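Local coordinates for protein benzoate transport porin BenP (Acinetobacter baumannii AB307-0294, PDB 5DL8) that is an outer-membrane beta-barrel of the OprD porin family that probably lets small solutes, perhaps benzoate, through, at residues T194-R206 / G215-N227. Sequence-based numbering, arbitrary orientation.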
ATOM      1  N   THR A 194       2.051  21.518  -9.413  1.00 31.51           N
ATOM      2  CA  THR A 194       1.476  20.228  -9.759  1.00 33.15           C
ATOM      3  C   THR A 194       1.367  19.963 -11.280  1.00 34.25           C
ATOM      4  O   THR A 194       0.904  20.823 -11.981  1.00 38.79           O
ATOM      5  CB  THR A 194       0.094  20.001  -9.081  1.00 32.77           C
ATOM      6  OG1 THR A 194       0.280  19.992  -7.642  1.00 33.64           O
ATOM      7  CG2 THR A 194      -0.488  18.557  -9.384  1.00 32.46           C
ATOM      8  N   LYS A 195       1.804  18.801 -11.752  1.00 34.27           N
ATOM      9  CA  LYS A 195       1.568  18.302 -13.093  1.00 33.61           C
ATOM     10  C   LYS A 195       0.875  16.960 -13.054  1.00 31.95           C
ATOM     11  O   LYS A 195       1.198  16.106 -12.224  1.00 29.51           O
ATOM     12  CB  LYS A 195       2.859  18.136 -13.787  1.00 36.34           C
ATOM     13  CG  LYS A 195       2.743  18.379 -15.299  1.00 42.11           C
ATOM     14  CD  LYS A 195       3.790  17.521 -16.015  1.00 44.92           C
ATOM     15  CE  LYS A 195       4.015  17.862 -17.494  1.00 50.41           C
ATOM     16  NZ  LYS A 195       5.341  17.175 -17.899  1.00 51.33           N
ATOM     17  N   GLU A 196      -0.083  16.769 -13.966  1.00 32.15           N
ATOM     18  CA  GLU A 196      -0.871  15.524 -14.104  1.00 31.67           C
ATOM     19  C   GLU A 196      -0.344  14.662 -15.210  1.00 32.13           C
ATOM     20  O   GLU A 196       0.204  15.195 -16.160  1.00 30.32           O
ATOM     21  CB  GLU A 196      -2.306  15.868 -14.524  1.00 34.17           C
ATOM     22  CG  GLU A 196      -3.045  16.797 -13.552  1.00 35.91           C
ATOM     23  CD  GLU A 196      -4.474  17.028 -13.904  1.00 36.97           C
ATOM     24  OE1 GLU A 196      -4.697  17.819 -14.820  1.00 43.22           O
ATOM     25  OE2 GLU A 196      -5.341  16.416 -13.265  1.00 40.85           O
ATOM     26  N   SER A 197      -0.609  13.371 -15.122  1.00 31.31           N
ATOM     27  CA  SER A 197      -0.313  12.417 -16.160  1.00 31.48           C
ATOM     28  C   SER A 197      -1.567  11.933 -16.857  1.00 32.67           C
ATOM     29  O   SER A 197      -2.599  11.680 -16.194  1.00 31.32           O
ATOM     30  CB  SER A 197       0.329  11.198 -15.460  1.00 31.45           C
ATOM     31  OG  SER A 197       0.579  10.062 -16.333  1.00 32.34           O
ATOM     32  N   ASP A 198      -1.477  11.711 -18.164  1.00 34.12           N
ATOM     33  CA  ASP A 198      -2.513  10.962 -18.884  1.00 36.11           C
ATOM     34  C   ASP A 198      -2.595   9.469 -18.550  1.00 35.05           C
ATOM     35  O   ASP A 198      -3.637   8.828 -18.754  1.00 38.45           O
ATOM     36  CB  ASP A 198      -2.425  11.182 -20.383  1.00 40.10           C
ATOM     37  CG  ASP A 198      -2.780  12.625 -20.787  1.00 44.19           C
ATOM     38  OD1 ASP A 198      -3.417  13.370 -20.012  1.00 48.56           O
ATOM     39  OD2 ASP A 198      -2.427  13.027 -21.888  1.00 47.49           O
ATOM     40  N   GLY A 199      -1.570   8.889 -17.980  1.00 32.66           N
ATOM     41  CA  GLY A 199      -1.719   7.492 -17.584  1.00 31.04           C
ATOM     42  C   GLY A 199      -0.442   6.778 -17.225  1.00 30.50           C
ATOM     43  O   GLY A 199       0.649   7.241 -17.564  1.00 29.84           O
ATOM     44  N   LEU A 200      -0.631   5.631 -16.553  1.00 28.32           N
ATOM     45  CA  LEU A 200       0.398   4.720 -16.164  1.00 28.06           C
ATOM     46  C   LEU A 200       0.269   3.482 -17.032  1.00 28.45           C
ATOM     47  O   LEU A 200      -0.739   2.789 -16.958  1.00 28.83           O
ATOM     48  CB  LEU A 200       0.194   4.335 -14.676  1.00 26.43           C
ATOM     49  CG  LEU A 200       1.076   3.255 -14.159  1.00 25.63           C
ATOM     50  CD1 LEU A 200       2.547   3.633 -14.294  1.00 25.31           C
ATOM     51  CD2 LEU A 200       0.814   2.979 -12.687  1.00 24.31           C
ATOM     52  N   ASN A 201       1.313   3.178 -17.799  1.00 28.47           N
ATOM     53  CA  ASN A 201       1.400   1.955 -18.627  1.00 28.92           C
ATOM     54  C   ASN A 201       2.430   1.088 -17.943  1.00 27.96           C
ATOM     55  O   ASN A 201       3.546   1.542 -17.651  1.00 28.61           O
ATOM     56  CB  ASN A 201       1.871   2.288 -20.067  1.00 29.81           C
ATOM     57  CG  ASN A 201       1.078   3.453 -20.683  1.00 30.40           C
ATOM     58  OD1 ASN A 201      -0.122   3.352 -20.893  1.00 29.70           O
ATOM     59  ND2 ASN A 201       1.766   4.540 -20.998  1.00 31.12           N
ATOM     60  N   TYR A 202       2.049  -0.122 -17.624  1.00 27.48           N
ATOM     61  CA  TYR A 202       2.944  -0.981 -16.825  1.00 27.76           C
ATOM     62  C   TYR A 202       3.045  -2.430 -17.337  1.00 27.11           C
ATOM     63  O   TYR A 202       2.151  -2.907 -17.999  1.00 26.63           O
ATOM     64  CB  TYR A 202       2.546  -0.957 -15.301  1.00 27.08           C
ATOM     65  CG  TYR A 202       1.343  -1.747 -14.945  1.00 27.50           C
ATOM     66  CD1 TYR A 202       1.453  -3.091 -14.519  1.00 28.01           C
ATOM     67  CD2 TYR A 202       0.077  -1.169 -14.961  1.00 27.57           C
ATOM     68  CE1 TYR A 202       0.355  -3.831 -14.179  1.00 28.33           C
ATOM     69  CE2 TYR A 202      -1.030  -1.956 -14.635  1.00 28.78           C
ATOM     70  CZ  TYR A 202      -0.902  -3.264 -14.253  1.00 28.68           C
ATOM     71  OH  TYR A 202      -2.046  -3.993 -13.905  1.00 30.71           O
ATOM     72  N   ILE A 203       4.122  -3.097 -16.955  1.00 27.62           N
ATOM     73  CA  ILE A 203       4.296  -4.593 -17.078  1.00 28.31           C
ATOM     74  C   ILE A 203       4.868  -5.112 -15.776  1.00 27.57           C
ATOM     75  O   ILE A 203       5.742  -4.441 -15.149  1.00 27.08           O
ATOM     76  CB  ILE A 203       5.033  -5.044 -18.375  1.00 31.20           C
ATOM     77  CG1 ILE A 203       5.492  -6.532 -18.372  1.00 32.82           C
ATOM     78  CG2 ILE A 203       6.209  -4.175 -18.632  1.00 33.20           C
ATOM     79  CD1 ILE A 203       5.566  -7.139 -19.779  1.00 34.25           C
ATOM     80  N   ASP A 204       4.325  -6.248 -15.297  1.00 26.68           N
ATOM     81  CA  ASP A 204       4.871  -6.891 -14.125  1.00 26.34           C
ATOM     82  C   ASP A 204       5.033  -8.346 -14.433  1.00 26.43           C
ATOM     83  O   ASP A 204       4.134  -8.903 -14.926  1.00 28.24           O
ATOM     84  CB  ASP A 204       3.907  -6.691 -12.975  1.00 26.49           C
ATOM     85  CG  ASP A 204       4.385  -7.284 -11.707  1.00 28.04           C
ATOM     86  OD1 ASP A 204       5.216  -6.640 -11.053  1.00 27.79           O
ATOM     87  OD2 ASP A 204       3.876  -8.380 -11.349  1.00 32.39           O
ATOM     88  N   LEU A 205       6.175  -8.948 -14.132  1.00 26.60           N
ATOM     89  CA  LEU A 205       6.532 -10.348 -14.393  1.00 27.89           C
ATOM     90  C   LEU A 205       7.019 -11.004 -13.101  1.00 27.59           C
ATOM     91  O   LEU A 205       7.837 -10.339 -12.318  1.00 26.64           O
ATOM     92  CB  LEU A 205       7.669 -10.392 -15.417  1.00 29.70           C
ATOM     93  CG  LEU A 205       7.386  -9.814 -16.787  1.00 32.20           C
ATOM     94  CD1 LEU A 205       8.578  -9.998 -17.737  1.00 36.00           C
ATOM     95  CD2 LEU A 205       6.177 -10.490 -17.452  1.00 34.58           C
ATOM     96  N   ARG A 206       6.438 -12.172 -12.790  1.00 28.57           N
ATOM     97  CA  ARG A 206       6.714 -12.931 -11.520  1.00 30.00           C
ATOM     98  C   ARG A 206       7.145 -14.344 -11.852  1.00 30.60           C
ATOM     99  O   ARG A 206       6.442 -15.035 -12.539  1.00 31.09           O
ATOM    100  CB  ARG A 206       5.507 -12.951 -10.560  1.00 31.38           C
ATOM    101  CG  ARG A 206       5.305 -11.684  -9.731  1.00 33.12           C
ATOM    102  CD  ARG A 206       3.947 -11.578  -8.956  1.00 36.00           C
ATOM    103  NE  ARG A 206       3.768 -10.131  -8.601  1.00 42.32           N
ATOM    104  CZ  ARG A 206       3.110  -9.597  -7.540  1.00 41.70           C
ATOM    105  NH1 ARG A 206       2.452 -10.395  -6.692  1.00 41.36           N
ATOM    106  NH2 ARG A 206       3.124  -8.255  -7.332  1.00 37.28           N
ATOM    107  N   GLY A 215      11.388 -14.259  -8.132  1.00 31.80           N
ATOM    108  CA  GLY A 215      11.762 -12.901  -8.537  1.00 31.30           C
ATOM    109  C   GLY A 215      10.592 -12.091  -9.163  1.00 29.41           C
ATOM    110  O   GLY A 215       9.645 -12.615  -9.679  1.00 29.74           O
ATOM    111  N   GLU A 216      10.731 -10.813  -9.240  1.00 30.06           N
ATOM    112  CA  GLU A 216       9.678  -9.971  -9.845  1.00 29.49           C
ATOM    113  C   GLU A 216      10.387  -8.871 -10.641  1.00 28.24           C
ATOM    114  O   GLU A 216      11.346  -8.281 -10.165  1.00 27.85           O
ATOM    115  CB  GLU A 216       8.681  -9.510  -8.732  1.00 29.12           C
ATOM    116  CG  GLU A 216       7.696  -8.427  -9.215  1.00 29.30           C
ATOM    117  CD  GLU A 216       6.600  -8.077  -8.239  1.00 30.11           C
ATOM    118  OE1 GLU A 216       6.602  -8.576  -7.074  1.00 36.20           O
ATOM    119  OE2 GLU A 216       5.707  -7.249  -8.590  1.00 29.33           O
ATOM    120  N   TYR A 217       9.979  -8.624 -11.861  1.00 27.46           N
ATOM    121  CA  TYR A 217      10.384  -7.416 -12.517  1.00 26.85           C
ATOM    122  C   TYR A 217       9.187  -6.571 -12.827  1.00 25.51           C
ATOM    123  O   TYR A 217       8.175  -7.075 -13.365  1.00 25.17           O
ATOM    124  CB  TYR A 217      11.029  -7.769 -13.855  1.00 29.69           C
ATOM    125  CG  TYR A 217      11.270  -6.558 -14.724  1.00 30.32           C
ATOM    126  CD1 TYR A 217      12.266  -5.640 -14.397  1.00 31.85           C
ATOM    127  CD2 TYR A 217      10.510  -6.310 -15.837  1.00 31.39           C
ATOM    128  CE1 TYR A 217      12.464  -4.467 -15.166  1.00 32.32           C
ATOM    129  CE2 TYR A 217      10.780  -5.224 -16.680  1.00 31.65           C
ATOM    130  CZ  TYR A 217      11.729  -4.269 -16.320  1.00 32.05           C
ATOM    131  OH  TYR A 217      11.966  -3.124 -17.086  1.00 30.63           O
ATOM    132  N   TYR A 218       9.286  -5.270 -12.601  1.00 24.06           N
ATOM    133  CA  TYR A 218       8.149  -4.358 -12.964  1.00 23.77           C
ATOM    134  C   TYR A 218       8.679  -3.189 -13.724  1.00 23.55           C
ATOM    135  O   TYR A 218       9.713  -2.606 -13.380  1.00 22.11           O
ATOM    136  CB  TYR A 218       7.521  -3.785 -11.643  1.00 23.29           C
ATOM    137  CG  TYR A 218       6.498  -2.702 -11.794  1.00 22.99           C
ATOM    138  CD1 TYR A 218       5.174  -2.983 -11.947  1.00 24.00           C
ATOM    139  CD2 TYR A 218       6.876  -1.367 -11.748  1.00 23.72           C
ATOM    140  CE1 TYR A 218       4.222  -1.940 -12.056  1.00 24.58           C
ATOM    141  CE2 TYR A 218       5.970  -0.329 -11.890  1.00 23.96           C
ATOM    142  CZ  TYR A 218       4.659  -0.629 -12.095  1.00 24.93           C
ATOM    143  OH  TYR A 218       3.826   0.455 -12.201  1.00 26.46           O
ATOM    144  N   PHE A 219       7.901  -2.742 -14.676  1.00 24.89           N
ATOM    145  CA  PHE A 219       8.190  -1.486 -15.375  1.00 24.93           C
ATOM    146  C   PHE A 219       6.913  -0.669 -15.431  1.00 24.89           C
ATOM    147  O   PHE A 219       5.816  -1.171 -15.791  1.00 23.97           O
ATOM    148  CB  PHE A 219       8.790  -1.631 -16.772  1.00 26.04           C
ATOM    149  CG  PHE A 219       8.965  -0.280 -17.525  1.00 26.10           C
ATOM    150  CD1 PHE A 219       9.929   0.658 -17.141  1.00 26.37           C
ATOM    151  CD2 PHE A 219       8.141   0.065 -18.587  1.00 26.92           C
ATOM    152  CE1 PHE A 219      10.109   1.907 -17.848  1.00 25.63           C
ATOM    153  CE2 PHE A 219       8.325   1.309 -19.278  1.00 27.55           C
ATOM    154  CZ  PHE A 219       9.328   2.213 -18.892  1.00 25.65           C
ATOM    155  N   GLY A 220       7.066   0.588 -15.014  1.00 24.60           N
ATOM    156  CA  GLY A 220       5.935   1.532 -15.059  1.00 25.33           C
ATOM    157  C   GLY A 220       6.274   2.848 -15.762  1.00 24.66           C
ATOM    158  O   GLY A 220       7.207   3.531 -15.358  1.00 22.72           O
ATOM    159  N   ASN A 221       5.490   3.169 -16.783  1.00 25.13           N
ATOM    160  CA  ASN A 221       5.688   4.425 -17.551  1.00 26.25           C
ATOM    161  C   ASN A 221       4.561   5.332 -17.077  1.00 26.86           C
ATOM    162  O   ASN A 221       3.392   5.192 -17.476  1.00 27.49           O
ATOM    163  CB  ASN A 221       5.726   4.173 -19.100  1.00 27.04           C
ATOM    164  CG  ASN A 221       5.478   5.419 -19.927  1.00 27.42           C
ATOM    165  OD1 ASN A 221       4.664   5.394 -20.777  1.00 30.26           O
ATOM    166  ND2 ASN A 221       6.120   6.478 -19.657  1.00 27.20           N
ATOM    167  N   LEU A 222       4.903   6.228 -16.166  1.00 26.78           N
ATOM    168  CA  LEU A 222       3.913   7.167 -15.694  1.00 28.74           C
ATOM    169  C   LEU A 222       3.943   8.398 -16.618  1.00 26.96           C
ATOM    170  O   LEU A 222       4.766   9.186 -16.449  1.00 25.42           O
ATOM    171  CB  LEU A 222       4.177   7.443 -14.153  1.00 30.29           C
ATOM    172  CG  LEU A 222       3.161   8.227 -13.368  1.00 32.61           C
ATOM    173  CD1 LEU A 222       1.734   7.727 -13.418  1.00 32.70           C
ATOM    174  CD2 LEU A 222       3.662   8.341 -11.948  1.00 32.28           C
ATOM    175  N   GLU A 223       3.116   8.461 -17.638  1.00 28.02           N
ATOM    176  CA  GLU A 223       3.335   9.447 -18.720  1.00 31.81           C
ATOM    177  C   GLU A 223       3.554  10.872 -18.243  1.00 33.72           C
ATOM    178  O   GLU A 223       2.771  11.342 -17.403  1.00 35.08           O
ATOM    179  CB  GLU A 223       2.217   9.423 -19.733  1.00 33.79           C
ATOM    180  CG  GLU A 223       2.083   8.123 -20.520  1.00 35.73           C
ATOM    181  CD  GLU A 223       0.923   8.136 -21.500  1.00 38.75           C
ATOM    182  OE1 GLU A 223       0.379   9.224 -21.794  1.00 43.57           O
ATOM    183  OE2 GLU A 223       0.506   7.056 -21.956  1.00 40.58           O
ATOM    184  N   ASP A 224       4.627  11.536 -18.710  1.00 37.62           N
ATOM    185  CA  ASP A 224       4.978  13.008 -18.477  1.00 40.22           C
ATOM    186  C   ASP A 224       5.490  13.279 -17.070  1.00 38.80           C
ATOM    187  O   ASP A 224       5.787  14.405 -16.711  1.00 35.54           O
ATOM    188  CB  ASP A 224       3.773  13.985 -18.688  1.00 45.94           C
ATOM    189  CG  ASP A 224       2.768  13.535 -19.817  1.00 51.81           C
ATOM    190  OD1 ASP A 224       3.297  13.601 -20.940  1.00 50.05           O
ATOM    191  OD2 ASP A 224       1.495  13.139 -19.542  1.00 52.08           O
ATOM    192  N   LEU A 225       5.532  12.242 -16.216  1.00 36.10           N
ATOM    193  CA  LEU A 225       6.123  12.373 -14.869  1.00 34.30           C
ATOM    194  C   LEU A 225       7.501  11.611 -14.784  1.00 33.05           C
ATOM    195  O   LEU A 225       8.565  12.239 -14.771  1.00 34.55           O
ATOM    196  CB  LEU A 225       5.090  11.952 -13.787  1.00 32.15           C
ATOM    197  CG  LEU A 225       3.664  12.528 -13.957  1.00 32.11           C
ATOM    198  CD1 LEU A 225       2.715  12.119 -12.814  1.00 31.58           C
ATOM    199  CD2 LEU A 225       3.778  14.032 -13.954  1.00 33.63           C
ATOM    200  N   TYR A 226       7.487  10.284 -14.770  1.00 31.46           N
ATOM    201  CA  TYR A 226       8.706   9.482 -14.586  1.00 29.78           C
ATOM    202  C   TYR A 226       8.453   8.005 -14.957  1.00 28.63           C
ATOM    203  O   TYR A 226       7.305   7.494 -15.022  1.00 28.51           O
ATOM    204  CB  TYR A 226       9.299   9.665 -13.174  1.00 28.96           C
ATOM    205  CG  TYR A 226       8.399   9.207 -11.985  1.00 27.75           C
ATOM    206  CD1 TYR A 226       8.420   7.890 -11.522  1.00 27.48           C
ATOM    207  CD2 TYR A 226       7.610  10.131 -11.270  1.00 28.31           C
ATOM    208  CE1 TYR A 226       7.576   7.467 -10.444  1.00 28.37           C
ATOM    209  CE2 TYR A 226       6.817   9.764 -10.219  1.00 26.39           C
ATOM    210  CZ  TYR A 226       6.768   8.451  -9.816  1.00 28.99           C
ATOM    211  OH  TYR A 226       5.993   8.107  -8.731  1.00 30.61           O
ATOM    212  N   ASN A 227       9.548   7.362 -15.237  1.00 28.20           N
ATOM    213  CA  ASN A 227       9.606   5.919 -15.548  1.00 27.65           C
ATOM    214  C   ASN A 227      10.285   5.158 -14.463  1.00 25.46           C
ATOM    215  O   ASN A 227      11.265   5.592 -13.904  1.00 24.71           O
ATOM    216  CB  ASN A 227      10.320   5.762 -16.890  1.00 28.94           C
ATOM    217  CG  ASN A 227       9.517   6.422 -18.019  1.00 31.58           C
ATOM    218  OD1 ASN A 227       8.277   6.406 -18.012  1.00 32.11           O
ATOM    219  ND2 ASN A 227      10.207   7.085 -18.930  1.00 32.62           N
TER
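Leu200 to Arg206 and Glu216 to Leu222 pair as the two antiparallel arms of a beta hairpin, their short axes 4.5 Å apart at 174°. Asn201, Ile203 and Leu205 form the hydrogen-bonded pairs, with Asn221, Phe219 and Tyr217 respectively. Past Leu200 the ladder ends in a single bond from Glu223 N to Gly199 O. Ser197 OG then gives its hydrogen to Glu223 O (2.8 Å) and accepts one from Gly199 N, an ST turn, while Lys195 NZ reaches Asp224 O at 3.0 Å.

The amides of Asn201 and Asn221 run alongside each other, their planes turned 35° apart. In its own amide plane, Asn201 ND2 spends both hydrogens, one on Asn221 OD1 (3.0 Å) and one on the anti lone pair of Glu223 OE2; Arg171 binds Asn201 OD1 and that same carboxylate oxygen. On the other face, CG of Tyr218 stands anti to the backbone N (chi1 172°), carrying the ring across the flank of Tyr202, where CE1 of Tyr218 lies 3.8 Å from Tyr202 CB. Farther along, Arg206 NH2 forms a salt bridge to Glu216 OE2 from above the carboxylate plane (3.0 Å) and hydrogen-bonds the Tyr304 hydroxyl; Arg206 NE forms a longer one to Asp204 OD2. Asp204 OD1 and Glu216 OE2 are only 2.6 Å apart, so one acid is probably protonated.

Ile203, Leu205, Tyr217 and Phe219 occupy the opposite face, consistent with the barrel's lipid-facing outside, the charged network lying within; a detergent binds near Gly215. Strand 165-176 continues the wall beside 200-210, and strand 226-238 beside 213-222, entered through a classic bulge in which Leu225 and Tyr226 face Leu222.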